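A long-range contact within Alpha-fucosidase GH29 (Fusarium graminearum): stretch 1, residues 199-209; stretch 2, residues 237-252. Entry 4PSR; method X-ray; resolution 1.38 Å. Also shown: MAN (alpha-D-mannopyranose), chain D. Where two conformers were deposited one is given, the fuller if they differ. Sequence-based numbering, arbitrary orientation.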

# COMPACT_ATOMS: atom_id res chain seq x y z
N PRO A 199 -17.91 23.97 -14.63
CA PRO A 199 -17.41 23.57 -15.96
C PRO A 199 -16.16 22.72 -15.84
O PRO A 199 -15.35 22.91 -14.92
CB PRO A 199 -17.11 24.92 -16.61
CG PRO A 199 -18.11 25.87 -15.96
CD PRO A 199 -18.13 25.42 -14.52
N ARG A 200 -15.94 21.77 -16.76
CA ARG A 200 -14.83 20.83 -16.61
C ARG A 200 -13.46 21.50 -16.62
O ARG A 200 -12.56 21.06 -15.90
CB ARG A 200 -14.87 19.69 -17.66
CG ARG A 200 -13.72 18.67 -17.49
CD ARG A 200 -13.96 17.35 -18.24
NE ARG A 200 -15.17 16.68 -17.75
CZ ARG A 200 -15.19 15.69 -16.85
NH1 ARG A 200 -16.35 15.17 -16.47
NH2 ARG A 200 -14.06 15.20 -16.36
N ASP A 201 -13.26 22.57 -17.39
CA ASP A 201 -11.96 23.22 -17.38
C ASP A 201 -11.68 23.79 -15.99
O ASP A 201 -10.52 23.78 -15.51
CB ASP A 201 -11.81 24.27 -18.50
CG ASP A 201 -12.57 25.57 -18.23
OD1 ASP A 201 -13.75 25.52 -17.83
OD2 ASP A 201 -11.97 26.64 -18.45
N GLU A 202 -12.73 24.26 -15.32
CA GLU A 202 -12.59 24.80 -13.98
C GLU A 202 -12.35 23.67 -13.00
O GLU A 202 -11.55 23.85 -12.06
CB GLU A 202 -13.84 25.58 -13.59
CG GLU A 202 -13.99 26.86 -14.39
CD GLU A 202 -15.23 27.66 -14.05
OE1 GLU A 202 -15.77 27.48 -12.93
OE2 GLU A 202 -15.64 28.46 -14.93
N GLU A 203 -13.00 22.53 -13.19
CA GLU A 203 -12.81 21.38 -12.28
C GLU A 203 -11.39 20.84 -12.42
O GLU A 203 -10.77 20.50 -11.41
CB GLU A 203 -13.81 20.24 -12.56
CG GLU A 203 -15.27 20.58 -12.24
CD GLU A 203 -15.64 20.58 -10.79
OE1 GLU A 203 -14.74 20.36 -9.93
OE2 GLU A 203 -16.84 20.81 -10.47
N ASP A 204 -10.88 20.73 -13.65
CA ASP A 204 -9.52 20.26 -13.87
C ASP A 204 -8.51 21.21 -13.21
O ASP A 204 -7.53 20.80 -12.59
CB ASP A 204 -9.22 20.08 -15.38
CG ASP A 204 -9.87 18.83 -15.97
OD1 ASP A 204 -9.83 17.76 -15.31
OD2 ASP A 204 -10.41 18.93 -17.11
N GLN A 205 -8.75 22.50 -13.34
CA GLN A 205 -7.90 23.48 -12.69
C GLN A 205 -7.97 23.35 -11.17
O GLN A 205 -6.92 23.46 -10.50
CB GLN A 205 -8.28 24.91 -13.14
CG GLN A 205 -7.42 25.99 -12.51
CD GLN A 205 -6.01 25.99 -13.08
OE1 GLN A 205 -5.82 26.10 -14.29
NE2 GLN A 205 -5.00 25.87 -12.22
N LEU A 206 -9.16 23.15 -10.63
CA LEU A 206 -9.37 23.01 -9.19
C LEU A 206 -8.68 21.75 -8.68
O LEU A 206 -8.15 21.75 -7.55
CB LEU A 206 -10.87 23.02 -8.88
CG LEU A 206 -11.25 22.91 -7.40
CD1 LEU A 206 -10.71 24.11 -6.61
CD2 LEU A 206 -12.76 22.82 -7.24
N TRP A 207 -8.63 20.68 -9.48
CA TRP A 207 -7.94 19.45 -9.05
C TRP A 207 -6.49 19.76 -8.74
O TRP A 207 -5.94 19.37 -7.69
CB TRP A 207 -8.05 18.39 -10.15
CG TRP A 207 -7.32 17.10 -9.83
CD1 TRP A 207 -7.82 16.01 -9.18
CD2 TRP A 207 -5.96 16.80 -10.16
NE1 TRP A 207 -6.83 15.04 -9.07
CE2 TRP A 207 -5.68 15.50 -9.64
CE3 TRP A 207 -4.94 17.50 -10.82
CZ2 TRP A 207 -4.43 14.89 -9.81
CZ3 TRP A 207 -3.71 16.89 -10.97
CH2 TRP A 207 -3.46 15.59 -10.46
N PHE A 208 -5.85 20.48 -9.66
CA PHE A 208 -4.47 20.91 -9.49
C PHE A 208 -4.32 21.92 -8.35
O PHE A 208 -3.42 21.78 -7.50
CB PHE A 208 -3.90 21.52 -10.78
CG PHE A 208 -2.58 22.19 -10.58
CD1 PHE A 208 -1.41 21.46 -10.63
CD2 PHE A 208 -2.50 23.53 -10.29
CE1 PHE A 208 -0.17 22.07 -10.41
CE2 PHE A 208 -1.27 24.13 -10.07
CZ PHE A 208 -0.11 23.39 -10.13
N ASP A 209 -5.20 22.92 -8.31
CA ASP A 209 -5.07 23.98 -7.30
C ASP A 209 -5.21 23.41 -5.89
O ASP A 209 -4.55 23.86 -4.95
CB ASP A 209 -6.11 25.08 -7.51
CG ASP A 209 -5.84 25.94 -8.74
OD1 ASP A 209 -4.72 25.92 -9.26
OD2 ASP A 209 -6.77 26.67 -9.13
N SER A 237 -21.93 4.55 -14.37
CA SER A 237 -22.82 4.94 -15.44
C SER A 237 -22.69 6.41 -15.86
O SER A 237 -23.33 6.83 -16.81
CB SER A 237 -24.28 4.66 -15.05
OG SER A 237 -24.74 5.51 -14.01
N PHE A 238 -21.88 7.18 -15.15
CA PHE A 238 -21.72 8.60 -15.49
C PHE A 238 -21.09 8.71 -16.87
O PHE A 238 -20.14 7.99 -17.18
CB PHE A 238 -20.84 9.28 -14.44
CG PHE A 238 -20.69 10.77 -14.61
CD1 PHE A 238 -21.69 11.63 -14.24
CD2 PHE A 238 -19.51 11.29 -15.07
CE1 PHE A 238 -21.50 13.01 -14.37
CE2 PHE A 238 -19.32 12.67 -15.20
CZ PHE A 238 -20.33 13.50 -14.84
N GLU A 239 -21.62 9.61 -17.68
CA GLU A 239 -21.07 9.84 -19.01
C GLU A 239 -19.93 10.83 -18.87
O GLU A 239 -20.14 11.98 -18.50
CB GLU A 239 -22.12 10.39 -19.97
CG GLU A 239 -23.31 9.48 -20.24
CD GLU A 239 -24.34 10.09 -21.21
OE1 GLU A 239 -24.23 11.29 -21.56
OE2 GLU A 239 -25.26 9.36 -21.64
N GLY A 240 -18.72 10.37 -19.15
CA GLY A 240 -17.53 11.17 -18.94
C GLY A 240 -16.29 10.32 -19.08
O GLY A 240 -16.37 9.09 -19.13
N PRO A 241 -15.12 10.98 -19.13
CA PRO A 241 -13.85 10.30 -19.38
C PRO A 241 -13.25 9.60 -18.16
O PRO A 241 -12.29 8.86 -18.35
CB PRO A 241 -12.93 11.44 -19.83
CG PRO A 241 -13.46 12.63 -19.16
CD PRO A 241 -14.95 12.44 -19.09
N CYS A 242 -13.80 9.83 -16.97
CA CYS A 242 -13.25 9.19 -15.76
C CYS A 242 -11.77 9.53 -15.68
O CYS A 242 -10.90 8.66 -15.54
CB CYS A 242 -13.49 7.67 -15.80
SG CYS A 242 -13.48 6.85 -14.18
N ALA A 243 -11.49 10.83 -15.82
CA ALA A 243 -10.14 11.32 -15.96
C ALA A 243 -10.00 12.77 -15.53
O ALA A 243 -10.98 13.51 -15.48
CB ALA A 243 -9.68 11.19 -17.45
N VAL A 244 -8.75 13.13 -15.29
CA VAL A 244 -8.29 14.51 -15.10
C VAL A 244 -7.52 14.93 -16.36
O VAL A 244 -6.78 14.15 -16.94
CB VAL A 244 -7.37 14.65 -13.84
CG1 VAL A 244 -6.78 16.05 -13.73
CG2 VAL A 244 -8.12 14.27 -12.57
N ASP A 245 -7.72 16.16 -16.79
CA ASP A 245 -6.95 16.67 -17.91
C ASP A 245 -5.45 16.33 -17.80
O ASP A 245 -4.80 16.55 -16.76
CB ASP A 245 -7.16 18.17 -18.00
CG ASP A 245 -6.39 18.77 -19.13
OD1 ASP A 245 -6.83 18.57 -20.28
OD2 ASP A 245 -5.35 19.39 -18.85
N GLU A 246 -4.86 15.83 -18.88
CA GLU A 246 -3.50 15.39 -18.89
C GLU A 246 -2.50 16.47 -18.52
O GLU A 246 -1.56 16.22 -17.77
CB GLU A 246 -3.13 14.80 -20.27
CG GLU A 246 -1.74 14.20 -20.33
CD GLU A 246 -1.24 13.93 -21.73
OE1 GLU A 246 -0.53 12.93 -21.89
OE2 GLU A 246 -1.53 14.72 -22.65
N GLN A 247 -2.72 17.68 -19.04
CA GLN A 247 -1.86 18.81 -18.75
C GLN A 247 -1.81 19.09 -17.24
O GLN A 247 -0.76 19.36 -16.67
CB GLN A 247 -2.34 20.05 -19.52
CG GLN A 247 -1.52 21.29 -19.29
CD GLN A 247 -1.74 22.39 -20.33
OE1 GLN A 247 -2.68 22.34 -21.12
NE2 GLN A 247 -0.87 23.38 -20.32
N LYS A 248 -2.98 19.01 -16.61
CA LYS A 248 -3.09 19.28 -15.17
C LYS A 248 -2.39 18.19 -14.35
O LYS A 248 -1.73 18.47 -13.33
CB LYS A 248 -4.53 19.50 -14.75
CG LYS A 248 -5.14 20.82 -15.32
CD LYS A 248 -4.44 22.00 -14.74
CE LYS A 248 -4.90 23.30 -15.31
NZ LYS A 248 -4.00 23.72 -16.40
N ARG A 249 -2.51 16.94 -14.78
CA ARG A 249 -1.74 15.86 -14.14
C ARG A 249 -0.25 16.10 -14.22
O ARG A 249 0.45 15.98 -13.22
CB ARG A 249 -2.12 14.52 -14.77
CG ARG A 249 -3.46 14.02 -14.35
CD ARG A 249 -3.80 12.71 -14.99
NE ARG A 249 -4.41 12.81 -16.32
CZ ARG A 249 -4.03 12.12 -17.39
NH1 ARG A 249 -2.95 11.37 -17.41
NH2 ARG A 249 -4.74 12.24 -18.51
N LEU A 250 0.23 16.49 -15.39
CA LEU A 250 1.64 16.74 -15.58
C LEU A 250 2.11 17.96 -14.78
O LEU A 250 3.23 17.97 -14.28
CB LEU A 250 1.95 16.94 -17.07
CG LEU A 250 1.94 15.64 -17.87
CD1 LEU A 250 1.98 15.97 -19.36
CD2 LEU A 250 3.15 14.81 -17.49
N GLU A 251 1.25 18.98 -14.67
CA GLU A 251 1.60 20.17 -13.90
C GLU A 251 1.71 19.82 -12.40
O GLU A 251 2.59 20.32 -11.70
CB GLU A 251 0.58 21.28 -14.16
CG GLU A 251 0.78 21.93 -15.54
CD GLU A 251 -0.36 22.81 -16.00
OE1 GLU A 251 -1.36 22.94 -15.29
OE2 GLU A 251 -0.25 23.37 -17.12
N PHE A 252 0.80 18.97 -11.92
CA PHE A 252 0.91 18.45 -10.54
C PHE A 252 2.24 17.73 -10.30
O PHE A 252 2.96 18.03 -9.32
CB PHE A 252 -0.24 17.50 -10.19
CG PHE A 252 0.06 16.70 -8.95
CD1 PHE A 252 0.09 17.31 -7.69
CD2 PHE A 252 0.37 15.36 -9.05
CE1 PHE A 252 0.41 16.56 -6.55
CE2 PHE A 252 0.69 14.60 -7.92
CZ PHE A 252 0.72 15.21 -6.68
C1 MAN D . -5.24 14.32 -23.91
C2 MAN D . -4.81 15.71 -24.38
C3 MAN D . -4.23 15.60 -25.80
C4 MAN D . -3.08 14.56 -25.83
C5 MAN D . -3.61 13.20 -25.31
C6 MAN D . -2.55 12.11 -25.15
O2 MAN D . -3.77 16.19 -23.55
O3 MAN D . -3.82 16.86 -26.29
O4 MAN D . -2.59 14.41 -27.15
O5 MAN D . -4.20 13.39 -23.98
O6 MAN D . -3.17 10.94 -24.56
O HOH W 1 -18.74 14.38 -18.32

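Two helices, 200-209 and 246-252, run nearly parallel, 12° apart, with axes 9.3 Å apart at closest approach. The contact buries 644 Å², both sides summed.

One direct hydrogen bond crosses between the stretches. D245 N donates to D204 OD1 at 3.0 Å; the bond is almost linear, at 174°. The short, buried side chain of D204 points toward the second stretch and meets an amide at the start of its helix. D245 caps that helix: its OD2 accepts from K248 N at 3.3 Å.

Apolar packing centres on W207. The CG2 of V244 lies 3.8 Å from the centroid of the W207 five-membered ring, over its face. W207 CZ3 reaches F252 CB at 3.6 Å; the two rings meet obliquely. The flat indole thus fills the space between V244 and F252. F208 also points across, its CD1 4.2 Å from F252 CB. Separately, E251 O lies at the F208 ring edge, 3.5 Å from F208 CE1.

The K248 chain lies along the first helix, its CG 3.6 Å from D204 O and its CD 4.0 Å from F208 CB. Within the second stretch, K248 NZ forms a salt bridge with E251 OE1 at 3.0 Å. R249 NE donates to V244 O at 2.8 Å, tying the loop to its own helix.

Near the start of the first helix, P241 CG lies over one face of the R200 guanidinium, 3.8 Å from R200 NH2. One water links R200 NH1, weakly, to E239 O.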